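Local coordinates for protein ATP:cob(I)alamin adenosyltransferase (Salmonella enterica subsp. enterica serovar Livingstone, PDB 5CX7) that probably converts cob(I)alamin to adenosylcobalamin, the cofactor of propanediol dehydratase, and binds heme through its C-terminal domain, at residues V35-D41 against I117-S123; F104-Y108 against D130-Q135. All coordinates share one frame; numbering follows the deposited sequence.

Interaction 1 of 2, residues V35-D41 against I117-S123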
loop_
_atom_site.group_PDB
_atom_site.type_symbol
_atom_site.label_atom_id
_atom_site.label_comp_id
_atom_site.label_asym_id
_atom_site.label_seq_id
_atom_site.Cartn_x
_atom_site.Cartn_y
_atom_site.Cartn_z
ATOM N N VAL E 35 -14.794 -22.734 7.463
ATOM C CA VAL E 35 -14.913 -21.456 6.777
ATOM C C VAL E 35 -14.623 -20.290 7.692
ATOM O O VAL E 35 -14.591 -20.412 8.918
ATOM C CB VAL E 35 -16.285 -21.267 6.076
ATOM C CG1 VAL E 35 -16.513 -22.366 5.030
ATOM C CG2 VAL E 35 -17.441 -21.220 7.087
ATOM N N VAL E 36 -14.457 -19.122 7.044
ATOM C CA VAL E 36 -14.560 -17.896 7.685
ATOM C C VAL E 36 -15.915 -17.267 7.304
ATOM O O VAL E 36 -16.315 -17.294 6.154
ATOM C CB VAL E 36 -13.402 -16.904 7.258
ATOM C CG1 VAL E 36 -13.597 -15.512 7.877
ATOM C CG2 VAL E 36 -12.069 -17.443 7.631
ATOM N N VAL E 37 -16.572 -16.688 8.305
ATOM C CA VAL E 37 -17.890 -16.015 8.195
ATOM C C VAL E 37 -17.704 -14.583 8.497
ATOM O O VAL E 37 -17.038 -14.242 9.480
ATOM C CB VAL E 37 -18.917 -16.525 9.262
ATOM C CG1 VAL E 37 -20.255 -15.858 9.117
ATOM C CG2 VAL E 37 -19.043 -18.029 9.192
ATOM N N SER E 38 -18.227 -13.732 7.654
ATOM C CA SER E 38 -18.091 -12.348 7.865
ATOM C C SER E 38 -19.401 -11.659 7.579
ATOM O O SER E 38 -20.062 -11.938 6.596
ATOM C CB SER E 38 -16.970 -11.739 6.952
ATOM O OG SER E 38 -17.011 -10.289 7.001
ATOM N N ILE E 39 -19.737 -10.730 8.436
ATOM C CA ILE E 39 -20.945 -9.899 8.283
ATOM C C ILE E 39 -20.460 -8.435 8.333
ATOM O O ILE E 39 -19.795 -8.049 9.255
ATOM C CB ILE E 39 -21.990 -10.141 9.366
ATOM C CG1 ILE E 39 -22.371 -11.637 9.409
ATOM C CG2 ILE E 39 -23.231 -9.318 9.105
ATOM C CD1 ILE E 39 -23.196 -12.040 10.598
ATOM N N VAL E 40 -20.947 -7.667 7.368
ATOM C CA VAL E 40 -20.796 -6.217 7.364
ATOM C C VAL E 40 -22.190 -5.552 7.439
ATOM O O VAL E 40 -23.203 -6.169 7.143
ATOM C CB VAL E 40 -20.006 -5.688 6.146
ATOM C CG1 VAL E 40 -18.640 -6.324 6.048
ATOM C CG2 VAL E 40 -20.786 -5.882 4.870
ATOM N N ASP E 41 -22.227 -4.345 7.962
ATOM C CA ASP E 41 -23.449 -3.578 8.017
ATOM C C ASP E 41 -23.726 -2.899 6.685
ATOM O O ASP E 41 -22.991 -3.069 5.704
ATOM C CB ASP E 41 -23.463 -2.621 9.238
ATOM C CG ASP E 41 -22.501 -1.443 9.103
ATOM O OD1 ASP E 41 -21.960 -1.165 8.020
ATOM O OD2 ASP E 41 -22.299 -0.827 10.165
ATOM N N ILE E 117 -29.507 -3.781 4.515
ATOM C CA ILE E 117 -29.091 -3.775 5.934
ATOM C C ILE E 117 -27.696 -4.361 6.207
ATOM O O ILE E 117 -27.234 -4.297 7.348
ATOM C CB ILE E 117 -30.155 -4.474 6.872
ATOM C CG1 ILE E 117 -30.419 -5.945 6.527
ATOM C CG2 ILE E 117 -31.498 -3.710 6.796
ATOM C CD1 ILE E 117 -31.349 -6.662 7.546
ATOM N N GLY E 118 -27.124 -5.022 5.219
ATOM C CA GLY E 118 -25.833 -5.636 5.431
ATOM C C GLY E 118 -25.464 -6.561 4.315
ATOM O O GLY E 118 -26.123 -6.644 3.298
ATOM N N GLY E 119 -24.376 -7.257 4.582
ATOM C CA GLY E 119 -23.751 -8.178 3.692
ATOM C C GLY E 119 -23.167 -9.326 4.468
ATOM O O GLY E 119 -22.656 -9.174 5.573
ATOM N N LEU E 120 -23.304 -10.503 3.885
ATOM C CA LEU E 120 -22.723 -11.731 4.468
ATOM C C LEU E 120 -21.748 -12.312 3.475
ATOM O O LEU E 120 -22.067 -12.455 2.316
ATOM C CB LEU E 120 -23.845 -12.753 4.779
ATOM C CG LEU E 120 -23.398 -14.152 5.150
ATOM C CD1 LEU E 120 -22.883 -14.165 6.539
ATOM C CD2 LEU E 120 -24.552 -15.160 5.006
ATOM N N GLY E 121 -20.619 -12.764 3.970
ATOM C CA GLY E 121 -19.621 -13.418 3.171
ATOM C C GLY E 121 -19.034 -14.659 3.784
ATOM O O GLY E 121 -18.772 -14.719 4.976
ATOM N N ILE E 122 -18.897 -15.688 2.953
ATOM C CA ILE E 122 -18.361 -16.977 3.348
ATOM C C ILE E 122 -17.238 -17.373 2.422
ATOM O O ILE E 122 -17.369 -17.253 1.224
ATOM C CB ILE E 122 -19.422 -18.130 3.219
ATOM C CG1 ILE E 122 -20.711 -17.790 4.033
ATOM C CG2 ILE E 122 -18.826 -19.434 3.666
ATOM C CD1 ILE E 122 -20.513 -17.702 5.564
ATOM N N SER E 123 -16.152 -17.861 3.004
ATOM C CA SER E 123 -15.093 -18.389 2.237
ATOM C C SER E 123 -14.450 -19.528 2.966
ATOM O O SER E 123 -14.327 -19.539 4.192
ATOM C CB SER E 123 -13.989 -17.291 1.938
ATOM O OG SER E 123 -12.960 -17.871 1.117
#
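V37, I39, L120 and I122 form the apolar centre of this strand pair, all on one face of the sheet. V37 and I122 lie side by side and point the same way, with CG2 of V37 3.9 Å from CD1 of I122. L120 slants across its neighbours: its CG stands anti to the backbone N (chi1 170°), and from there CD1 comes within 3.9 Å of I39 CG1 and 4.1 Å of V37 CG1. At one end the CG2 branch of I122 lies beside V35. Helix 14-31 covers this face through A24, L17 and T21, and helix 127-139 through A134 and I138. On the other face V36, S38 and V40 are partnered by S123, G121 and G119, two of them glycines, and helix 59-72 lies there, touching V36 and S38. Six backbone hydrogen bonds join the antiparallel strands, two in each of the hydrogen-bonded pairs V36-S123, S38-G121 and V40-G119. The shortest joins G121 N to S38 O at 2.8 Å, while G119 N approaches V40 O from 41° above the carbonyl plane. At the two ends, S123 OG bonds S59 OG and a glycerol, and D41 OD1 accepts from the backbone N of H43 and T45 in the turn after its strand. Such a central pair, in an antiparallel sheet of strand order 2-1-4-3 with helices on both faces, is consistent with the HbpS-like family of the GAF clan.

Interaction 2 of 2, residues F104-Y108 against D130-Q135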
loop_
_atom_site.group_PDB
_atom_site.type_symbol
_atom_site.label_atom_id
_atom_site.label_comp_id
_atom_site.label_asym_id
_atom_site.label_seq_id
_atom_site.Cartn_x
_atom_site.Cartn_y
_atom_site.Cartn_z
ATOM N N PHE E 104 -16.553 -13.827 -7.366
ATOM C CA PHE E 104 -17.157 -15.178 -7.345
ATOM C C PHE E 104 -17.993 -15.356 -6.113
ATOM O O PHE E 104 -17.939 -14.601 -5.160
ATOM C CB PHE E 104 -16.068 -16.291 -7.503
ATOM C CG PHE E 104 -14.892 -16.158 -6.559
ATOM C CD1 PHE E 104 -14.967 -16.620 -5.238
ATOM C CD2 PHE E 104 -13.666 -15.675 -7.013
ATOM C CE1 PHE E 104 -13.891 -16.487 -4.359
ATOM C CE2 PHE E 104 -12.578 -15.621 -6.158
ATOM C CZ PHE E 104 -12.691 -15.957 -4.824
ATOM N N GLY E 105 -18.817 -16.424 -6.159
ATOM C CA GLY E 105 -19.828 -16.628 -5.171
ATOM C C GLY E 105 -19.411 -16.756 -3.742
ATOM O O GLY E 105 -18.318 -17.213 -3.375
ATOM N N GLY E 106 -20.353 -16.369 -2.890
ATOM C CA GLY E 106 -20.229 -16.524 -1.439
ATOM C C GLY E 106 -20.626 -15.329 -0.621
ATOM O O GLY E 106 -20.688 -15.423 0.601
ATOM N N GLY E 107 -20.858 -14.193 -1.289
ATOM C CA GLY E 107 -21.319 -12.996 -0.676
ATOM C C GLY E 107 -22.744 -12.696 -1.115
ATOM O O GLY E 107 -23.048 -12.846 -2.275
ATOM N N TYR E 108 -23.568 -12.270 -0.173
ATOM C CA TYR E 108 -24.924 -11.870 -0.424
ATOM C C TYR E 108 -25.254 -10.579 0.296
ATOM O O TYR E 108 -24.823 -10.329 1.418
ATOM C CB TYR E 108 -25.903 -12.955 0.080
ATOM C CG TYR E 108 -25.898 -14.127 -0.785
ATOM C CD1 TYR E 108 -24.932 -15.107 -0.605
ATOM C CD2 TYR E 108 -26.857 -14.339 -1.747
ATOM C CE1 TYR E 108 -24.948 -16.237 -1.361
ATOM C CE2 TYR E 108 -26.838 -15.468 -2.586
ATOM C CZ TYR E 108 -25.869 -16.415 -2.341
ATOM O OH TYR E 108 -25.769 -17.566 -3.063
ATOM N N ASP E 130 -19.581 -22.423 -0.390
ATOM C CA ASP E 130 -19.653 -21.137 0.233
ATOM C C ASP E 130 -21.023 -20.493 0.030
ATOM O O ASP E 130 -21.591 -19.967 0.980
ATOM C CB ASP E 130 -18.584 -20.168 -0.356
ATOM C CG ASP E 130 -17.176 -20.517 -0.033
ATOM O OD1 ASP E 130 -16.813 -21.255 0.923
ATOM O OD2 ASP E 130 -16.252 -19.918 -0.740
ATOM N N MET E 131 -21.585 -20.644 -1.162
ATOM C CA MET E 131 -22.906 -20.179 -1.443
ATOM C C MET E 131 -23.949 -20.942 -0.596
ATOM O O MET E 131 -24.931 -20.360 -0.153
ATOM C CB MET E 131 -23.215 -20.269 -2.923
ATOM C CG MET E 131 -22.383 -19.236 -3.774
ATOM S SD MET E 131 -22.489 -19.482 -5.511
ATOM C CE MET E 131 -24.170 -18.932 -5.752
ATOM N N ASP E 132 -23.838 -22.236 -0.545
ATOM C CA ASP E 132 -24.753 -23.081 0.261
ATOM C C ASP E 132 -24.769 -22.647 1.685
ATOM O O ASP E 132 -25.847 -22.429 2.288
ATOM C CB ASP E 132 -24.289 -24.527 0.119
ATOM C CG ASP E 132 -25.162 -25.562 0.930
ATOM O OD1 ASP E 132 -25.746 -25.199 1.942
ATOM O OD2 ASP E 132 -25.034 -26.743 0.631
ATOM N N ILE E 133 -23.593 -22.506 2.270
ATOM C CA ILE E 133 -23.476 -22.007 3.644
ATOM C C ILE E 133 -24.109 -20.630 3.862
ATOM O O ILE E 133 -24.878 -20.478 4.787
ATOM C CB ILE E 133 -22.022 -22.010 4.105
ATOM C CG1 ILE E 133 -21.474 -23.473 4.167
ATOM C CG2 ILE E 133 -21.835 -21.340 5.444
ATOM C CD1 ILE E 133 -19.966 -23.579 4.080
ATOM N N ALA E 134 -23.818 -19.698 2.953
ATOM C CA ALA E 134 -24.375 -18.383 3.016
ATOM C C ALA E 134 -25.912 -18.421 2.910
ATOM O O ALA E 134 -26.587 -17.777 3.683
ATOM C CB ALA E 134 -23.792 -17.515 1.913
ATOM N N GLN E 135 -26.424 -19.141 1.947
ATOM C CA GLN E 135 -27.884 -19.250 1.750
ATOM C C GLN E 135 -28.590 -19.884 2.939
ATOM O O GLN E 135 -29.649 -19.432 3.347
ATOM C CB GLN E 135 -28.214 -20.048 0.494
ATOM C CG GLN E 135 -27.893 -19.332 -0.808
ATOM C CD GLN E 135 -27.690 -20.334 -1.958
ATOM O OE1 GLN E 135 -28.017 -21.485 -1.844
ATOM N NE2 GLN E 135 -27.119 -19.873 -3.058
#
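Y108 reaches from its strand across to A134, M131 and Q135 on helix 130-135, part of the helix that follows the antiparallel sheet in this HbpS-like α+β fold and packs on one of its faces. CB of Y108 heads toward the helix, and with CG anti to the carbonyl carbon (chi1 -73°) the ring continues that way. Along one side of the ring, CD1 and CE1 each lie 3.7 Å from the methyl of A134, which approaches obliquely. Farther out, CZ comes within 3.9 Å of Q135 CG. The hydroxyl meets two helix side chains from roughly perpendicular directions: M131, crossing the tyrosine at about a right angle, brings its CE to 3.4 Å from OH, and Q135 supplies an amide. Before the tyrosine, the helix comes close to a glycine run. Having no side chain, G105 lets M131 SD come 3.9 Å from its CA, with M131 CG 3.6 Å from G106 N; G106 likewise admits D130 CB to 4.1 Å from its CA. The carboxylate of D130 is held from outside, OD1 by G125 N and OD2 by the K66 ammonium, which also bonds G105 O and so bridges the two segments. The chain of Q135 is extended beyond CG and its amide plane stands 79° from the ring; NE2 donates to Y108 OH at 2.7 Å, with the oxygen only 15° out of the amide plane.

How the interactions relate
From the N terminus, the chain leaves helix 14-31 and enters 35-41, the first half of interaction 1. It then makes strand 46-51 and helix 59-72 before reaching 104-108, where interaction 2 opens inside the still unclosed first loop. Segment 117-123 closes interaction 1 after 75 intervening residues; 130-135 closes interaction 2 after only 21, so the two cross rather than nest. Segment 117-123 joins them: L120 N and I122 N probably bond Y108 O in the adjacent strand and G106 O just before it, at 2.9 and 3.0 Å. Together they join the sheet's central strand pair, its 107-112 edge within this chain and helix 127-139.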